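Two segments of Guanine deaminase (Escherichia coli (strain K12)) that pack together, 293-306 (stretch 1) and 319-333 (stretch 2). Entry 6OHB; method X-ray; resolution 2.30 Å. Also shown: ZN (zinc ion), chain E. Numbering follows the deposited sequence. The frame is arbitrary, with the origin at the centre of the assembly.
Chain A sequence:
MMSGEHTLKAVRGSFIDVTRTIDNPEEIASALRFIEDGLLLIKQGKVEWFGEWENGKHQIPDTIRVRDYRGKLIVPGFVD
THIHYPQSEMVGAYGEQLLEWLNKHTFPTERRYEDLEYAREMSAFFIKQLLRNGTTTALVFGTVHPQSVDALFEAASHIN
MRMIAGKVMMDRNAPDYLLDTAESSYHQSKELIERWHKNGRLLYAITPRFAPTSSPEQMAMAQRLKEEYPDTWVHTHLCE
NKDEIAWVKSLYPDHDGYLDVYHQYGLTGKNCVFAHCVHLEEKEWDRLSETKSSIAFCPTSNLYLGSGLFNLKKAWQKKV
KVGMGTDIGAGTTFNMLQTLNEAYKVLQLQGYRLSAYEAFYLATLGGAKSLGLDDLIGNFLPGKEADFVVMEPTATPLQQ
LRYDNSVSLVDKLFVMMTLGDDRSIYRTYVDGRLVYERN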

# COMPACT_ATOMS: atom_id res chain seq x y z
N SER A 293 -10.74 4.56 27.99
CA SER A 293 -10.94 5.22 26.71
C SER A 293 -10.33 4.39 25.59
O SER A 293 -9.55 3.47 25.81
CB SER A 293 -10.32 6.62 26.74
OG SER A 293 -10.48 7.21 28.02
N SER A 294 -10.70 4.73 24.35
CA SER A 294 -10.27 3.98 23.19
C SER A 294 -9.40 4.82 22.26
O SER A 294 -9.48 6.06 22.25
CB SER A 294 -11.48 3.44 22.41
OG SER A 294 -12.16 2.43 23.14
N ILE A 295 -8.58 4.13 21.47
CA ILE A 295 -7.66 4.75 20.51
C ILE A 295 -8.03 4.26 19.12
O ILE A 295 -8.28 3.06 18.91
CB ILE A 295 -6.19 4.40 20.83
CG1 ILE A 295 -5.79 4.92 22.22
CG2 ILE A 295 -5.26 4.93 19.75
CD1 ILE A 295 -4.37 4.59 22.60
N ALA A 296 -8.04 5.18 18.15
CA ALA A 296 -8.20 4.84 16.74
C ALA A 296 -6.83 4.89 16.06
O ALA A 296 -6.30 5.97 15.80
CB ALA A 296 -9.19 5.78 16.05
N PHE A 297 -6.29 3.71 15.75
CA PHE A 297 -5.01 3.55 15.08
C PHE A 297 -5.21 3.74 13.58
O PHE A 297 -5.97 2.99 12.95
CB PHE A 297 -4.45 2.16 15.42
CG PHE A 297 -3.09 1.84 14.84
CD1 PHE A 297 -2.27 2.82 14.31
CD2 PHE A 297 -2.65 0.52 14.83
CE1 PHE A 297 -1.03 2.49 13.78
CE2 PHE A 297 -1.42 0.19 14.30
CZ PHE A 297 -0.61 1.17 13.77
N CYS A 298 -4.52 4.74 13.00
CA CYS A 298 -4.63 5.04 11.57
C CYS A 298 -3.24 5.09 10.95
O CYS A 298 -2.65 6.18 10.81
CB CYS A 298 -5.33 6.39 11.33
SG CYS A 298 -6.71 6.81 12.41
N PRO A 299 -2.70 3.95 10.51
CA PRO A 299 -1.30 3.95 10.04
C PRO A 299 -1.08 4.72 8.74
O PRO A 299 -0.03 5.36 8.58
CB PRO A 299 -0.98 2.46 9.89
CG PRO A 299 -2.31 1.80 9.73
CD PRO A 299 -3.26 2.59 10.58
N THR A 300 -2.04 4.69 7.82
CA THR A 300 -1.82 5.25 6.49
C THR A 300 -1.61 6.76 6.55
O THR A 300 -0.62 7.28 6.01
CB THR A 300 -3.00 4.91 5.57
OG1 THR A 300 -3.13 3.49 5.47
CG2 THR A 300 -2.79 5.49 4.18
N SER A 301 -2.52 7.49 7.20
CA SER A 301 -2.35 8.92 7.34
C SER A 301 -1.16 9.26 8.23
O SER A 301 -0.47 10.26 8.00
CB SER A 301 -3.63 9.57 7.86
OG SER A 301 -3.67 9.57 9.28
N ASN A 302 -0.87 8.44 9.25
CA ASN A 302 0.32 8.67 10.06
C ASN A 302 1.58 8.66 9.20
O ASN A 302 2.51 9.44 9.43
CB ASN A 302 0.44 7.62 11.17
CG ASN A 302 -0.63 7.76 12.24
OD1 ASN A 302 -1.40 8.72 12.27
ND2 ASN A 302 -0.67 6.78 13.14
N LEU A 303 1.62 7.78 8.19
CA LEU A 303 2.81 7.71 7.35
C LEU A 303 2.83 8.82 6.30
O LEU A 303 3.88 9.43 6.07
CB LEU A 303 2.90 6.34 6.69
CG LEU A 303 3.35 5.19 7.59
CD1 LEU A 303 3.36 3.88 6.82
CD2 LEU A 303 4.72 5.48 8.18
N TYR A 304 1.69 9.10 5.65
CA TYR A 304 1.67 10.13 4.61
C TYR A 304 2.05 11.50 5.17
O TYR A 304 2.71 12.29 4.48
CB TYR A 304 0.28 10.21 3.96
CG TYR A 304 0.04 9.23 2.83
CD1 TYR A 304 0.87 9.20 1.71
CD2 TYR A 304 -1.03 8.35 2.87
CE1 TYR A 304 0.64 8.31 0.68
CE2 TYR A 304 -1.27 7.46 1.84
CZ TYR A 304 -0.43 7.44 0.75
OH TYR A 304 -0.68 6.54 -0.27
N LEU A 305 1.61 11.81 6.39
CA LEU A 305 1.85 13.11 7.01
C LEU A 305 3.13 13.16 7.84
O LEU A 305 3.38 14.18 8.49
CB LEU A 305 0.65 13.51 7.88
CG LEU A 305 -0.62 14.08 7.22
CD1 LEU A 305 -0.39 15.52 6.81
CD2 LEU A 305 -1.12 13.28 6.04
N GLY A 306 3.92 12.10 7.84
CA GLY A 306 5.12 12.06 8.66
C GLY A 306 4.83 12.25 10.13
O GLY A 306 5.60 12.91 10.84
N LYS A 319 -3.15 -1.97 28.46
CA LYS A 319 -4.52 -2.49 28.40
C LYS A 319 -5.52 -1.43 27.94
O LYS A 319 -6.61 -1.31 28.49
CB LYS A 319 -4.95 -3.09 29.74
CG LYS A 319 -4.00 -4.14 30.31
CD LYS A 319 -4.77 -5.26 31.01
CE LYS A 319 -3.86 -6.44 31.33
NZ LYS A 319 -3.47 -7.20 30.11
N VAL A 320 -5.16 -0.65 26.91
CA VAL A 320 -6.06 0.34 26.31
C VAL A 320 -6.62 -0.24 25.01
O VAL A 320 -5.89 -0.85 24.22
CB VAL A 320 -5.36 1.69 26.09
CG1 VAL A 320 -4.07 1.51 25.35
CG2 VAL A 320 -6.28 2.66 25.34
N LYS A 321 -7.93 -0.09 24.81
CA LYS A 321 -8.61 -0.61 23.63
C LYS A 321 -8.21 0.15 22.36
O LYS A 321 -8.21 1.38 22.33
CB LYS A 321 -10.13 -0.51 23.83
CG LYS A 321 -10.65 -1.38 24.98
CD LYS A 321 -12.13 -1.16 25.19
CE LYS A 321 -12.39 0.13 25.94
NZ LYS A 321 -13.79 0.60 25.77
N VAL A 322 -7.86 -0.60 21.31
CA VAL A 322 -7.41 -0.02 20.05
C VAL A 322 -8.25 -0.58 18.91
O VAL A 322 -8.46 -1.79 18.82
CB VAL A 322 -5.92 -0.28 19.79
CG1 VAL A 322 -5.52 0.13 18.37
CG2 VAL A 322 -5.07 0.45 20.81
N GLY A 323 -8.72 0.31 18.02
CA GLY A 323 -9.33 -0.08 16.77
C GLY A 323 -8.59 0.58 15.60
O GLY A 323 -7.74 1.46 15.79
N MET A 324 -8.92 0.14 14.39
CA MET A 324 -8.29 0.63 13.18
C MET A 324 -9.15 1.68 12.49
O MET A 324 -10.37 1.50 12.35
CB MET A 324 -8.01 -0.52 12.20
CG MET A 324 -7.17 -1.66 12.76
SD MET A 324 -5.53 -1.17 13.31
CE MET A 324 -4.88 -0.41 11.81
N GLY A 325 -8.53 2.77 12.05
CA GLY A 325 -9.21 3.79 11.27
C GLY A 325 -8.43 4.10 10.01
O GLY A 325 -7.21 3.93 9.94
N THR A 326 -9.16 4.51 8.97
CA THR A 326 -8.54 4.89 7.70
C THR A 326 -8.06 6.35 7.59
O THR A 326 -7.16 6.61 6.77
CB THR A 326 -9.49 4.59 6.54
OG1 THR A 326 -10.73 5.29 6.72
CG2 THR A 326 -9.76 3.10 6.43
N ASP A 327 -8.57 7.28 8.43
CA ASP A 327 -8.52 8.75 8.22
C ASP A 327 -8.66 9.07 6.74
O ASP A 327 -7.85 9.80 6.17
CB ASP A 327 -7.31 9.48 8.85
CG ASP A 327 -7.78 10.79 9.60
OD1 ASP A 327 -8.89 11.18 9.41
OD2 ASP A 327 -7.17 11.53 10.36
N ILE A 328 -9.70 8.49 6.12
CA ILE A 328 -9.98 8.85 4.73
C ILE A 328 -10.08 10.36 4.65
O ILE A 328 -10.58 11.01 5.57
CB ILE A 328 -11.25 8.14 4.21
CG1 ILE A 328 -10.87 6.79 3.62
CG2 ILE A 328 -11.99 8.99 3.18
CD1 ILE A 328 -10.12 6.95 2.30
N GLY A 329 -9.58 10.92 3.55
CA GLY A 329 -9.12 12.29 3.50
C GLY A 329 -7.61 12.27 3.43
O GLY A 329 -7.03 12.27 2.33
N ALA A 330 -6.94 12.25 4.59
CA ALA A 330 -5.49 12.14 4.61
C ALA A 330 -5.06 10.74 4.19
O ALA A 330 -4.05 10.57 3.50
CB ALA A 330 -4.94 12.48 6.00
N GLY A 331 -5.81 9.72 4.63
CA GLY A 331 -5.60 8.40 4.09
C GLY A 331 -6.14 8.29 2.67
O GLY A 331 -6.99 9.07 2.23
N THR A 332 -5.62 7.30 1.95
CA THR A 332 -5.92 7.16 0.53
C THR A 332 -6.84 5.99 0.21
O THR A 332 -7.18 5.80 -0.96
CB THR A 332 -4.62 7.05 -0.29
OG1 THR A 332 -3.73 6.11 0.33
CG2 THR A 332 -3.94 8.41 -0.38
N THR A 333 -7.19 5.15 1.18
CA THR A 333 -8.01 3.99 0.87
C THR A 333 -9.11 3.80 1.92
O THR A 333 -8.91 4.08 3.10
CB THR A 333 -7.15 2.73 0.75
OG1 THR A 333 -7.96 1.63 0.32
CG2 THR A 333 -6.49 2.38 2.09
ZN ZN E . -8.96 12.38 11.22
O HOH W 1 -4.97 4.41 8.35

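Stretches 293-306 and 319-333 of guanine deaminase lie side by side as parallel strands, Ile-295 beside Val-322 and Phe-297 beside Met-324, and then diverge into a short helix (299-304) and a loop that carries a zinc ligand. At the start, the carbonyl of Ser-293 rests on a methyl of Val-320 (O to CG2, 3.4 Å). The strands are zipped by a ladder in which alternate residues of stretch 1 use both N and O: Ile-295 N donates to Lys-321 O (2.9 Å), Gly-323 N to Ile-295 O (2.9 Å), Phe-297 N to Gly-323 O (2.7 Å) and Gly-325 N to Phe-297 O (2.7 Å). Alpha-carbon hydrogens supplement it, as where Ala-296 CA lies 3.5 Å from Gly-323 O. The side chains of Ile-295, Phe-297, Val-322 and Met-324 share one face of the sheet. There Ile-295 CD1 meets Val-320 CG2 at 3.9 Å, Phe-297 CB packs on Val-322 CG1 at 3.7 Å, and Met-324 SD approaches the Phe-297 ring obliquely, 3.7 Å from CD2. Cys-298, the helix N-cap residue, lies close to Gly-325: its CA is 3.2 Å from Gly-325 O, and a beta carbon on that glycine would crowd Cys-298 SG. Pro-299 CD touches Met-324 CE (3.6 Å), extending the apolar patch into the helix. One water bridges the chains where they part, accepting from Thr-300 N (3.0 Å) and donating to Gly-325 O (2.8 Å). Ser-301 packs its CB on Ala-330 CB (3.7 Å), while its OG sits 3.7 Å from CB of Asp-327, whose OD1 and OD2 both bind zinc at 2.2 Å. Tyr-304 OH and Thr-332 OG1 form a hydrogen bond (3.1 Å) at the ring edge. Leu-305 CD2 closes the contact against Ala-330 CB (3.9 Å).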